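Local coordinates for protein RNA-dependent RNA Polymerase (Bombyx mori cytoplasmic polyhedrosis virus, PDB 6TZ0) that catalyses RNA-templated RNA synthesis, making viral plus strands by conservative transcription and complementary minus strands during genome replication, at residues V371-T376 with M587-V592; Y1134-Y1139 with S1171-A1176. All blocks are in the same frame, centred on the assembly; numbering follows the deposited sequence.

Overall arrangement
Following the chain from the N terminus, interaction 1 comes first: strand 370-375 pairs with strand 585-591 and closes a loop of 210 intervening residues, all within the central polymerase domain. The chain then runs on for more than 500 residues before interaction 2 opens in the C-terminal region. There a loop following helix 1118-1132 meets the turn that leads into helix 1174-1188, closing a much shorter loop of 31 residues that is mostly irregular. The two contacts follow one another in series, neither nesting nor crossing, and their centres are about 70 Å apart. Interaction 1 builds a peripheral antiparallel sheet, whereas interaction 2 joins loop to helix start through side chains.

Interaction 1. Residues V371-T376 with M587-V592; sequences VLMSNT and MEVFEV
Ser374 and Phe590 face each other as an antiparallel hydrogen-bonded pair: Ser374 N donates to Phe590 O at 2.8 Å, and Phe590 N returns the bond to Ser374 O. A third bond, from Val592 N to Leu372 O, continues the pairing. On the face carrying Ser374 and Phe590, the ring presents its edge to the backbone, with Phe590 CD2 3.2 Å from Asn375 O, which lies near the ring plane. The opposite face holds Met373 and Glu591 side by side, pointing the same way. The methionine chain is extended to SD and bends there (chi3 -72°), bringing Met373 CE to 3.5 Å from Glu591 OE2, while Met373 CG touches Val589 CG2 at 3.6 Å. Farther along, Thr376 CG2 packs across the aliphatic part of Glu588, 3.7 Å from Glu588 CG.

Several of these groups have further partners. Glu591 forms salt bridges to Lys600 and Lys594, and His378 meets the Phe590 ring nearly parallel. Glu588 packs on Trp187 and Phe590 on Ala302, both of the Viral structural protein 4 chain. The pair forms the middle of a four-stranded antiparallel sheet, flanked by strand 380-384, where Leu372 and Met373 opposite Lys382 make a classic beta bulge, and by strand 598-602.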
ATOM      1  N   VAL A 371      -8.189  10.013  29.764  1.00 20.71           N
ATOM      2  CA  VAL A 371      -8.825  10.999  28.901  1.00 20.71           C
ATOM      3  C   VAL A 371      -8.974  12.293  29.680  1.00 20.71           C
ATOM      4  O   VAL A 371      -9.644  12.322  30.710  1.00 20.71           O
ATOM      5  CB  VAL A 371     -10.186  10.496  28.400  1.00 20.71           C
ATOM      6  CG1 VAL A 371     -10.932  11.588  27.676  1.00 20.71           C
ATOM      7  CG2 VAL A 371      -9.988   9.328  27.486  1.00 20.71           C
ATOM      8  N   LEU A 372      -8.358  13.367  29.189  1.00 21.56           N
ATOM      9  CA  LEU A 372      -8.361  14.642  29.894  1.00 21.56           C
ATOM     10  C   LEU A 372      -9.453  15.582  29.406  1.00 21.56           C
ATOM     11  O   LEU A 372     -10.075  16.274  30.214  1.00 21.56           O
ATOM     12  CB  LEU A 372      -7.004  15.326  29.743  1.00 21.56           C
ATOM     13  CG  LEU A 372      -5.797  14.631  30.363  1.00 21.56           C
ATOM     14  CD1 LEU A 372      -4.539  15.367  29.981  1.00 21.56           C
ATOM     15  CD2 LEU A 372      -5.932  14.550  31.860  1.00 21.56           C
ATOM     16  N   MET A 373      -9.679  15.641  28.098  1.00 21.76           N
ATOM     17  CA  MET A 373     -10.718  16.473  27.510  1.00 21.76           C
ATOM     18  C   MET A 373     -11.558  15.599  26.592  1.00 21.76           C
ATOM     19  O   MET A 373     -11.033  14.694  25.943  1.00 21.76           O
ATOM     20  CB  MET A 373     -10.115  17.648  26.736  1.00 21.76           C
ATOM     21  CG  MET A 373     -11.118  18.657  26.261  1.00 21.76           C
ATOM     22  SD  MET A 373     -10.465  19.987  25.251  1.00 21.76           S
ATOM     23  CE  MET A 373      -9.592  20.930  26.487  1.00 21.76           C
ATOM     24  N   SER A 374     -12.859  15.862  26.538  1.00 22.69           N
ATOM     25  CA  SER A 374     -13.766  14.915  25.915  1.00 22.69           C
ATOM     26  C   SER A 374     -14.931  15.622  25.245  1.00 22.69           C
ATOM     27  O   SER A 374     -15.450  16.617  25.744  1.00 22.69           O
ATOM     28  CB  SER A 374     -14.290  13.929  26.955  1.00 22.69           C
ATOM     29  OG  SER A 374     -15.191  13.031  26.375  1.00 22.69           O
ATOM     30  N   ASN A 375     -15.371  15.045  24.132  1.00 25.27           N
ATOM     31  CA  ASN A 375     -16.513  15.492  23.352  1.00 25.27           C
ATOM     32  C   ASN A 375     -17.811  15.269  24.136  1.00 25.27           C
ATOM     33  O   ASN A 375     -17.839  14.586  25.158  1.00 25.27           O
ATOM     34  CB  ASN A 375     -16.532  14.723  22.031  1.00 25.27           C
ATOM     35  CG  ASN A 375     -17.369  15.371  20.977  1.00 25.27           C
ATOM     36  OD1 ASN A 375     -17.975  16.417  21.203  1.00 25.27           O
ATOM     37  ND2 ASN A 375     -17.417  14.750  19.809  1.00 25.27           N
ATOM     38  N   THR A 376     -18.909  15.845  23.639  1.00 25.42           N
ATOM     39  CA  THR A 376     -20.221  15.596  24.231  1.00 25.42           C
ATOM     40  C   THR A 376     -20.737  14.191  23.955  1.00 25.42           C
ATOM     41  O   THR A 376     -21.626  13.722  24.669  1.00 25.42           O
ATOM     42  CB  THR A 376     -21.234  16.623  23.735  1.00 25.42           C
ATOM     43  OG1 THR A 376     -21.265  16.618  22.304  1.00 25.42           O
ATOM     44  CG2 THR A 376     -20.867  17.999  24.230  1.00 25.42           C
ATOM     45  N   MET A 587     -17.049  24.725  20.633  1.00 25.00           N
ATOM     46  CA  MET A 587     -17.584  23.378  20.725  1.00 25.00           C
ATOM     47  C   MET A 587     -17.780  23.036  22.191  1.00 25.00           C
ATOM     48  O   MET A 587     -16.896  23.304  23.005  1.00 25.00           O
ATOM     49  CB  MET A 587     -16.614  22.415  20.039  1.00 25.00           C
ATOM     50  CG  MET A 587     -16.997  20.964  19.972  1.00 25.00           C
ATOM     51  SD  MET A 587     -15.731  20.126  19.001  1.00 25.00           S
ATOM     52  CE  MET A 587     -16.168  18.414  19.235  1.00 25.00           C
ATOM     53  N   GLU A 588     -18.944  22.491  22.530  1.00 25.62           N
ATOM     54  CA  GLU A 588     -19.204  22.074  23.901  1.00 25.62           C
ATOM     55  C   GLU A 588     -18.372  20.843  24.223  1.00 25.62           C
ATOM     56  O   GLU A 588     -18.244  19.933  23.402  1.00 25.62           O
ATOM     57  CB  GLU A 588     -20.690  21.786  24.094  1.00 25.62           C
ATOM     58  CG  GLU A 588     -21.087  21.478  25.515  1.00 25.62           C
ATOM     59  CD  GLU A 588     -22.561  21.188  25.652  1.00 25.62           C
ATOM     60  OE1 GLU A 588     -23.272  21.240  24.628  1.00 25.62           O
ATOM     61  OE2 GLU A 588     -23.011  20.896  26.780  1.00 25.62           O
ATOM     62  N   VAL A 589     -17.791  20.811  25.419  1.00 22.44           N
ATOM     63  CA  VAL A 589     -16.699  19.889  25.682  1.00 22.44           C
ATOM     64  C   VAL A 589     -16.708  19.516  27.160  1.00 22.44           C
ATOM     65  O   VAL A 589     -17.225  20.255  27.998  1.00 22.44           O
ATOM     66  CB  VAL A 589     -15.370  20.544  25.228  1.00 22.44           C
ATOM     67  CG1 VAL A 589     -14.845  21.552  26.227  1.00 22.44           C
ATOM     68  CG2 VAL A 589     -14.353  19.546  24.894  1.00 22.44           C
ATOM     69  N   PHE A 590     -16.171  18.342  27.475  1.00 23.11           N
ATOM     70  CA  PHE A 590     -16.031  17.895  28.852  1.00 23.11           C
ATOM     71  C   PHE A 590     -14.566  17.869  29.258  1.00 23.11           C
ATOM     72  O   PHE A 590     -13.674  17.709  28.424  1.00 23.11           O
ATOM     73  CB  PHE A 590     -16.624  16.507  29.076  1.00 23.11           C
ATOM     74  CG  PHE A 590     -18.111  16.464  28.990  1.00 23.11           C
ATOM     75  CD1 PHE A 590     -18.884  17.088  29.946  1.00 23.11           C
ATOM     76  CD2 PHE A 590     -18.741  15.757  27.986  1.00 23.11           C
ATOM     77  CE1 PHE A 590     -20.253  17.045  29.884  1.00 23.11           C
ATOM     78  CE2 PHE A 590     -20.113  15.700  27.922  1.00 23.11           C
ATOM     79  CZ  PHE A 590     -20.869  16.351  28.868  1.00 23.11           C
ATOM     80  N   GLU A 591     -14.327  18.033  30.556  1.00 24.77           N
ATOM     81  CA  GLU A 591     -12.982  18.003  31.109  1.00 24.77           C
ATOM     82  C   GLU A 591     -12.987  17.248  32.426  1.00 24.77           C
ATOM     83  O   GLU A 591     -13.977  17.260  33.159  1.00 24.77           O
ATOM     84  CB  GLU A 591     -12.421  19.410  31.330  1.00 24.77           C
ATOM     85  CG  GLU A 591     -12.102  20.157  30.055  1.00 24.77           C
ATOM     86  CD  GLU A 591     -11.542  21.525  30.310  1.00 24.77           C
ATOM     87  OE1 GLU A 591     -11.480  21.933  31.488  1.00 24.77           O
ATOM     88  OE2 GLU A 591     -11.170  22.201  29.333  1.00 24.77           O
ATOM     89  N   VAL A 592     -11.867  16.589  32.718  1.00 24.11           N
ATOM     90  CA  VAL A 592     -11.719  15.880  33.982  1.00 24.11           C
ATOM     91  C   VAL A 592     -11.574  16.872  35.124  1.00 24.11           C
ATOM     92  O   VAL A 592     -10.754  17.798  35.068  1.00 24.11           O
ATOM     93  CB  VAL A 592     -10.540  14.901  33.908  1.00 24.11           C
ATOM     94  CG1 VAL A 592     -10.049  14.504  35.287  1.00 24.11           C
ATOM     95  CG2 VAL A 592     -11.024  13.662  33.252  1.00 24.11           C
TER

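Interaction 2. Residues Y1134-Y1139 with S1171-A1176; sequences YGNVEY and STQCRA
Tyr1134 receives Thr1172 squarely on one face of its ring in a CH-pi contact. The methyl Thr1172 CG2 sits 3.5 Å from the centroid of the Tyr1134 ring, directly over its centre, with the two side chains crossing at about a right angle. With OG1 anti to the backbone N (chi1 -176°), CG2 falls between the backbone N and the carbonyl carbon, and this methyl is the one over the ring. Ser1171 OG comes in obliquely on the same ring, 3.4 Å from Tyr1134 CE1.

Van der Waals contact continues at Gln1173, whose extended chain reaches across to the loop 1134-1139: its carboxamide carbon, Gln1173 CD, meets the Val1137 CG2 methyl at 3.5 Å, tip to tip. Tyr1134 CB is also close to this amide, whose plane stands 85° from that of the ring; as modelled, Gln1173 NE2 lies at the ring edge, 3.5 Å from Tyr1134 CD1.

Thr1172 and Gln1173 are the two central residues of a type I beta turn from Ser1171 to Cys1174, closed by Cys1174 N to Ser1171 O and running directly into helix 1174-1188. From this turn both side chains set out toward the loop that follows helix 1118-1132.

Polar contacts are slight. As modelled, Gln1173 NE2 gives Asn1136 OD1 a weak hydrogen bond of 3.3 Å, bent to 123°, and that oxygen accepts another weak bond from Val1137 N. Gln1173 OE1 faces Tyr1134 O, two acceptors that form no bond; which amide end is nitrogen is not settled at this resolution. Helix 1074-1080 meets Gln1173 through Asp1075 and Ile1079, and helix 1204-1211 packs on Val1137 through Tyr1209 and Val1210.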
ATOM      1  N   TYR A1134      26.299  26.141 -27.916  1.00 72.74           N
ATOM      2  CA  TYR A1134      26.948  24.847 -27.657  1.00 72.74           C
ATOM      3  C   TYR A1134      25.949  23.791 -27.186  1.00 72.74           C
ATOM      4  O   TYR A1134      26.139  23.154 -26.150  1.00 72.74           O
ATOM      5  CB  TYR A1134      28.112  24.968 -26.665  1.00 72.74           C
ATOM      6  CG  TYR A1134      29.235  25.850 -27.147  1.00 72.74           C
ATOM      7  CD1 TYR A1134      30.137  25.399 -28.106  1.00 72.74           C
ATOM      8  CD2 TYR A1134      29.409  27.129 -26.629  1.00 72.74           C
ATOM      9  CE1 TYR A1134      31.171  26.203 -28.550  1.00 72.74           C
ATOM     10  CE2 TYR A1134      30.442  27.942 -27.067  1.00 72.74           C
ATOM     11  CZ  TYR A1134      31.319  27.472 -28.025  1.00 72.74           C
ATOM     12  OH  TYR A1134      32.347  28.277 -28.459  1.00 72.74           O
ATOM     13  N   GLY A1135      24.873  23.617 -27.945  1.00 72.09           N
ATOM     14  CA  GLY A1135      23.934  22.538 -27.758  1.00 72.09           C
ATOM     15  C   GLY A1135      23.844  21.603 -28.936  1.00 72.09           C
ATOM     16  O   GLY A1135      22.932  20.773 -28.986  1.00 72.09           O
ATOM     17  N   ASN A1136      24.768  21.710 -29.893  1.00 71.31           N
ATOM     18  CA  ASN A1136      24.654  20.936 -31.122  1.00 71.31           C
ATOM     19  C   ASN A1136      25.135  19.500 -30.939  1.00 71.31           C
ATOM     20  O   ASN A1136      24.556  18.573 -31.513  1.00 71.31           O
ATOM     21  CB  ASN A1136      25.395  21.644 -32.259  1.00 71.31           C
ATOM     22  CG  ASN A1136      26.834  21.992 -31.914  1.00 71.31           C
ATOM     23  OD1 ASN A1136      27.340  21.644 -30.850  1.00 71.31           O
ATOM     24  ND2 ASN A1136      27.499  22.690 -32.822  1.00 71.31           N
ATOM     25  N   VAL A1137      26.183  19.285 -30.151  1.00 68.24           N
ATOM     26  CA  VAL A1137      26.616  17.917 -29.890  1.00 68.24           C
ATOM     27  C   VAL A1137      25.835  17.365 -28.704  1.00 68.24           C
ATOM     28  O   VAL A1137      25.462  18.100 -27.781  1.00 68.24           O
ATOM     29  CB  VAL A1137      28.140  17.837 -29.672  1.00 68.24           C
ATOM     30  CG1 VAL A1137      28.883  18.332 -30.901  1.00 68.24           C
ATOM     31  CG2 VAL A1137      28.574  18.603 -28.457  1.00 68.24           C
ATOM     32  N   GLU A1138      25.550  16.067 -28.753  1.00 64.58           N
ATOM     33  CA  GLU A1138      24.763  15.378 -27.740  1.00 64.58           C
ATOM     34  C   GLU A1138      25.002  13.886 -27.912  1.00 64.58           C
ATOM     35  O   GLU A1138      25.275  13.423 -29.021  1.00 64.58           O
ATOM     36  CB  GLU A1138      23.272  15.724 -27.852  1.00 64.58           C
ATOM     37  CG  GLU A1138      22.626  15.323 -29.166  1.00 64.58           C
ATOM     38  CD  GLU A1138      21.195  15.802 -29.284  1.00 64.58           C
ATOM     39  OE1 GLU A1138      20.716  16.489 -28.355  1.00 64.58           O
ATOM     40  OE2 GLU A1138      20.549  15.488 -30.307  1.00 64.58           O
ATOM     41  N   TYR A1139      24.931  13.139 -26.812  1.00 53.73           N
ATOM     42  CA  TYR A1139      25.406  11.775 -27.017  1.00 53.73           C
ATOM     43  C   TYR A1139      24.449  10.690 -26.530  1.00 53.73           C
ATOM     44  O   TYR A1139      24.369   9.640 -27.175  1.00 53.73           O
ATOM     45  CB  TYR A1139      26.776  11.623 -26.368  1.00 53.73           C
ATOM     46  CG  TYR A1139      27.518  10.454 -26.931  1.00 53.73           C
ATOM     47  CD1 TYR A1139      27.959  10.484 -28.241  1.00 53.73           C
ATOM     48  CD2 TYR A1139      27.789   9.329 -26.167  1.00 53.73           C
ATOM     49  CE1 TYR A1139      28.626   9.431 -28.784  1.00 53.73           C
ATOM     50  CE2 TYR A1139      28.471   8.268 -26.704  1.00 53.73           C
ATOM     51  CZ  TYR A1139      28.885   8.325 -28.015  1.00 53.73           C
ATOM     52  OH  TYR A1139      29.564   7.277 -28.563  1.00 53.73           O
ATOM     53  N   SER A1171      36.850  22.848 -28.819  1.00 56.77           N
ATOM     54  CA  SER A1171      35.620  23.475 -28.365  1.00 56.77           C
ATOM     55  C   SER A1171      35.531  23.347 -26.855  1.00 56.77           C
ATOM     56  O   SER A1171      36.205  22.518 -26.242  1.00 56.77           O
ATOM     57  CB  SER A1171      34.391  22.854 -29.031  1.00 56.77           C
ATOM     58  OG  SER A1171      33.202  23.435 -28.531  1.00 56.77           O
ATOM     59  N   THR A1172      34.673  24.179 -26.264  1.00 60.15           N
ATOM     60  CA  THR A1172      34.498  24.214 -24.817  1.00 60.15           C
ATOM     61  C   THR A1172      33.815  22.971 -24.269  1.00 60.15           C
ATOM     62  O   THR A1172      33.878  22.730 -23.060  1.00 60.15           O
ATOM     63  CB  THR A1172      33.701  25.459 -24.422  1.00 60.15           C
ATOM     64  OG1 THR A1172      33.610  25.540 -22.996  1.00 60.15           O
ATOM     65  CG2 THR A1172      32.307  25.423 -25.020  1.00 60.15           C
ATOM     66  N   GLN A1173      33.180  22.175 -25.124  1.00 61.42           N
ATOM     67  CA  GLN A1173      32.504  20.953 -24.725  1.00 61.42           C
ATOM     68  C   GLN A1173      33.186  19.715 -25.286  1.00 61.42           C
ATOM     69  O   GLN A1173      32.540  18.682 -25.465  1.00 61.42           O
ATOM     70  CB  GLN A1173      31.043  21.029 -25.153  1.00 61.42           C
ATOM     71  CG  GLN A1173      30.876  21.357 -26.612  1.00 61.42           C
ATOM     72  CD  GLN A1173      29.440  21.631 -26.967  1.00 61.42           C
ATOM     73  OE1 GLN A1173      28.549  21.494 -26.133  1.00 61.42           O
ATOM     74  NE2 GLN A1173      29.202  22.025 -28.211  1.00 61.42           N
ATOM     75  N   CYS A1174      34.485  19.808 -25.575  1.00 53.18           N
ATOM     76  CA  CYS A1174      35.253  18.641 -25.980  1.00 53.18           C
ATOM     77  C   CYS A1174      35.700  17.810 -24.792  1.00 53.18           C
ATOM     78  O   CYS A1174      35.795  16.587 -24.913  1.00 53.18           O
ATOM     79  CB  CYS A1174      36.481  19.056 -26.785  1.00 53.18           C
ATOM     80  SG  CYS A1174      36.138  19.679 -28.429  1.00 53.18           S
ATOM     81  N   ARG A1175      35.963  18.448 -23.651  1.00 53.26           N
ATOM     82  CA  ARG A1175      36.600  17.762 -22.529  1.00 53.26           C
ATOM     83  C   ARG A1175      35.674  16.725 -21.910  1.00 53.26           C
ATOM     84  O   ARG A1175      36.048  15.552 -21.771  1.00 53.26           O
ATOM     85  CB  ARG A1175      37.051  18.791 -21.492  1.00 53.26           C
ATOM     86  CG  ARG A1175      37.850  18.231 -20.328  1.00 53.26           C
ATOM     87  CD  ARG A1175      38.377  19.355 -19.449  1.00 53.26           C
ATOM     88  NE  ARG A1175      39.213  18.867 -18.356  1.00 53.26           N
ATOM     89  CZ  ARG A1175      38.771  18.590 -17.132  1.00 53.26           C
ATOM     90  NH1 ARG A1175      37.496  18.765 -16.825  1.00 53.26           N
ATOM     91  NH2 ARG A1175      39.613  18.148 -16.209  1.00 53.26           N
ATOM     92  N   ALA A1176      34.447  17.128 -21.584  1.00 51.70           N
ATOM     93  CA  ALA A1176      33.457  16.212 -21.033  1.00 51.70           C
ATOM     94  C   ALA A1176      33.030  15.147 -22.032  1.00 51.70           C
ATOM     95  O   ALA A1176      32.786  14.000 -21.646  1.00 51.70           O
ATOM     96  CB  ALA A1176      32.237  17.000 -20.570  1.00 51.70           C
TER